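Side-chain contact in periplasmic binding protein/LacI transcriptional regulator (Shewanella sp. ANA-3, PDB 5OCP), which probably captures L-arabinofuranose, in either anomeric form, in the periplasm and delivers it to an ABC transporter for uptake: residues S12-R15 / T16-S19. Sequence-based numbering, arbitrary orientation.
With FUB (beta-L-arabinofuranose), chain J; AHR (alpha-L-arabinofuranose), chain I.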
ATOM      1  N   SER A  12       5.167   4.262  -5.794  1.00 14.25           N
ATOM      2  CA  SER A  12       3.966   3.849  -6.517  1.00 14.31           C
ATOM      3  C   SER A  12       3.109   5.087  -6.620  1.00 14.46           C
ATOM      4  O   SER A  12       3.129   5.984  -5.761  1.00 13.98           O
ATOM      5  CB  SER A  12       3.188   2.669  -5.798  1.00 13.44           C
ATOM      6  OG  SER A  12       2.674   3.176  -4.570  1.00 14.13           O
ATOM      7  N   GLY A  13       2.263   5.075  -7.630  1.00 15.04           N
ATOM      8  CA  GLY A  13       1.181   5.982  -7.702  1.00 16.45           C
ATOM      9  C   GLY A  13       0.240   5.969  -6.516  1.00 15.82           C
ATOM     10  O   GLY A  13      -0.255   7.069  -6.082  1.00 17.39           O
ATOM     11  N   TRP A  14       0.006   4.814  -5.909  1.00 14.39           N
ATOM     12  CA  TRP A  14      -0.713   4.804  -4.649  1.00 14.06           C
ATOM     13  C   TRP A  14      -0.052   5.698  -3.572  1.00 12.74           C
ATOM     14  O   TRP A  14      -0.724   6.564  -2.936  1.00 13.31           O
ATOM     15  CB  TRP A  14      -0.977   3.379  -4.083  1.00 13.71           C
ATOM     16  CG  TRP A  14      -1.804   3.508  -2.847  1.00 13.59           C
ATOM     17  CD1 TRP A  14      -3.226   3.566  -2.797  1.00 15.14           C
ATOM     18  CD2 TRP A  14      -1.388   3.692  -1.493  1.00 13.77           C
ATOM     19  NE1 TRP A  14      -3.638   3.753  -1.496  1.00 13.76           N
ATOM     20  CE2 TRP A  14      -2.558   3.907  -0.699  1.00 14.21           C
ATOM     21  CE3 TRP A  14      -0.148   3.781  -0.853  1.00 13.70           C
ATOM     22  CZ2 TRP A  14      -2.488   4.084   0.675  1.00 12.62           C
ATOM     23  CZ3 TRP A  14      -0.094   3.937   0.497  1.00 12.86           C
ATOM     24  CH2 TRP A  14      -1.250   4.116   1.250  1.00 14.82           C
ATOM     25  N   ARG A  15       1.255   5.523  -3.396  1.00 12.12           N
ATOM     26  CA  ARG A  15       1.953   6.279  -2.397  1.00 12.36           C
ATOM     27  C   ARG A  15       1.863   7.771  -2.615  1.00 12.38           C
ATOM     28  O   ARG A  15       1.709   8.559  -1.660  1.00 13.02           O
ATOM     29  CB  ARG A  15       3.393   5.829  -2.378  1.00 14.86           C
ATOM     30  CG  ARG A  15       4.302   6.631  -1.495  1.00 18.06           C
ATOM     31  CD  ARG A  15       4.267   6.325  -0.043  1.00 16.17           C
ATOM     32  NE  ARG A  15       4.272   4.880   0.264  1.00 15.95           N
ATOM     33  CZ  ARG A  15       3.784   4.365   1.412  1.00 14.44           C
ATOM     34  NH1 ARG A  15       3.341   5.147   2.332  1.00 14.42           N
ATOM     35  NH2 ARG A  15       3.632   3.034   1.583  1.00 13.06           N
ATOM     36  N   THR A  16       2.028   8.204  -3.872  1.00 13.95           N
ATOM     37  CA  THR A  16       1.945   9.658  -4.131  1.00 15.27           C
ATOM     38  C   THR A  16       0.529  10.138  -3.942  1.00 12.62           C
ATOM     39  O   THR A  16       0.311  11.289  -3.390  1.00 14.05           O
ATOM     40  CB  THR A  16       2.490  10.014  -5.524  1.00 18.23           C
ATOM     41  OG1 THR A  16       1.838   9.251  -6.486  1.00 21.52           O
ATOM     42  CG2 THR A  16       3.947   9.649  -5.659  1.00 18.20           C
ATOM     43  N   SER A  17      -0.469   9.319  -4.261  1.00 12.86           N
ATOM     44  CA  SER A  17      -1.857   9.648  -3.946  1.00 14.06           C
ATOM     45  C   SER A  17      -2.138   9.803  -2.449  1.00 13.28           C
ATOM     46  O   SER A  17      -2.904  10.714  -1.997  1.00 12.99           O
ATOM     47  CB  SER A  17      -2.856   8.656  -4.608  1.00 15.54           C
ATOM     48  OG  SER A  17      -2.998   7.434  -3.843  1.00 21.48           O
ATOM     49  N   PHE A  18      -1.465   8.981  -1.654  1.00 13.20           N
ATOM     50  CA  PHE A  18      -1.515   9.034  -0.176  1.00 12.72           C
ATOM     51  C   PHE A  18      -0.920  10.315   0.282  1.00 13.63           C
ATOM     52  O   PHE A  18      -1.544  11.033   1.130  1.00 12.16           O
ATOM     53  CB  PHE A  18      -0.788   7.853   0.419  1.00 13.70           C
ATOM     54  CG  PHE A  18      -0.737   7.756   1.900  1.00 12.72           C
ATOM     55  CD1 PHE A  18      -1.683   8.277   2.720  1.00 16.20           C
ATOM     56  CD2 PHE A  18       0.346   7.029   2.475  1.00 14.89           C
ATOM     57  CE1 PHE A  18      -1.585   8.117   4.071  1.00 16.90           C
ATOM     58  CE2 PHE A  18       0.475   6.861   3.838  1.00 14.15           C
ATOM     59  CZ  PHE A  18      -0.512   7.427   4.633  1.00 16.63           C
ATOM     60  N   SER A  19       0.221  10.661  -0.236  1.00 13.00           N
ATOM     61  CA  SER A  19       0.827  11.960   0.160  1.00 13.26           C
ATOM     62  C   SER A  19      -0.132  13.151  -0.159  1.00 13.62           C
ATOM     63  O   SER A  19      -0.399  13.997   0.650  1.00 16.46           O
ATOM     64  CB  SER A  19       2.155  12.189  -0.498  1.00 12.84           C
ATOM     65  OG  SER A  19       3.011  11.156  -0.117  1.00 13.99           O
TER
HETATM   66  O5  FUB J 408       1.998   0.311   2.303  0.50 14.06           O
HETATM   67  C5  FUB J 408       1.113   0.361   1.228  0.50 12.97           C
HETATM   68  C4  FUB J 408       1.791  -0.128  -0.042  0.50 12.74           C
HETATM   69  O4  FUB J 408       2.998   0.552  -0.287  0.50 12.21           O
HETATM   70  C3  FUB J 408       0.889   0.040  -1.275  0.50 12.38           C
HETATM   71  O3  FUB J 408       0.034  -1.059  -1.345  0.50 12.84           O
HETATM   72  C2  FUB J 408       1.944   0.095  -2.374  0.50 12.46           C
HETATM   73  O2  FUB J 408       1.523   0.738  -3.554  0.50 12.95           O
HETATM   74  C1  FUB J 408       3.174   0.711  -1.707  0.50 12.39           C
HETATM   75  O1  FUB J 408       3.135   2.031  -1.945  0.50 13.65           O
HETATM   76  O5  AHR I 407       1.999   0.312   2.304  0.50  9.68           O
HETATM   77  C5  AHR I 407       1.109   0.358   1.233  0.50  9.29           C
HETATM   78  C4  AHR I 407       1.782  -0.134  -0.035  0.50  9.24           C
HETATM   79  O4  AHR I 407       2.980   0.564  -0.280  0.50  8.99           O
HETATM   80  C3  AHR I 407       0.872   0.030  -1.267  0.50  9.08           C
HETATM   81  O3  AHR I 407       0.031  -1.074  -1.349  0.50  9.41           O
HETATM   82  C2  AHR I 407       1.935   0.157  -2.347  0.50  9.17           C
HETATM   83  O2  AHR I 407       1.524   0.745  -3.546  0.50  9.41           O
HETATM   84  C1  AHR I 407       2.916   1.063  -1.624  0.50  9.47           C
HETATM   85  O1  AHR I 407       4.116   0.948  -2.197  0.50 10.09           O
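Thr16 closes the first turn of the helix by giving its backbone N to Ser12 O at 3.1 Å. Ser12 is the N-cap, its OG accepting from Arg15 N at 3.0 Å, and the same hydroxyl also hydrogen-bonds O2 of the arabinofuranose, whichever anomer is bound. The hydroxyl of Thr16 lies near Gly13 O, the carbonyl that also receives Ser17 N. At Ser17 the side chain bends back on its own helix: chi1 of 82° sets OG between the backbone N and the carbonyl carbon, from where it donates to Trp14 O over a short 2.6 Å. That oxygen is gripped twice, since Phe18 N reaches it at 2.8 Å.

Phe18 touches both pocket side chains. Its CB sits over one face of the Trp14 indole, 4.0 Å from the centroid of the six-membered ring, a CH-pi contact. The phenyl ring slants across the indole with the planes at 31°, bringing CD2 close to Trp14 CH2. The in-plane edge of the same phenyl meets Arg15 NH1, and Trp14 CZ3 lies above one face of the guanidinium, toward its rim. The indole itself rests against the sugar, CZ3 being 3.8 Å from C5 of the beta anomer. Arg15, its chain bent at chi2 and chi3, turns NH2 to the sugar, where O4 accepts at 3.2 Å; Asp88 and Glu11 form salt bridges with NH2 and NE, and Gln7 takes NH1. Leu243 O similarly fixes the indole NH.

Ser19 ends the walk with its N bonded to Arg15 O, its hydroxyl bonded to Gln7. A capped helix start whose first turn faces the sugar, with Trp14 in the first shell and Phe18 behind it in the second, thus forms one wall of the interdomain ligand cleft of a periplasmic binding protein.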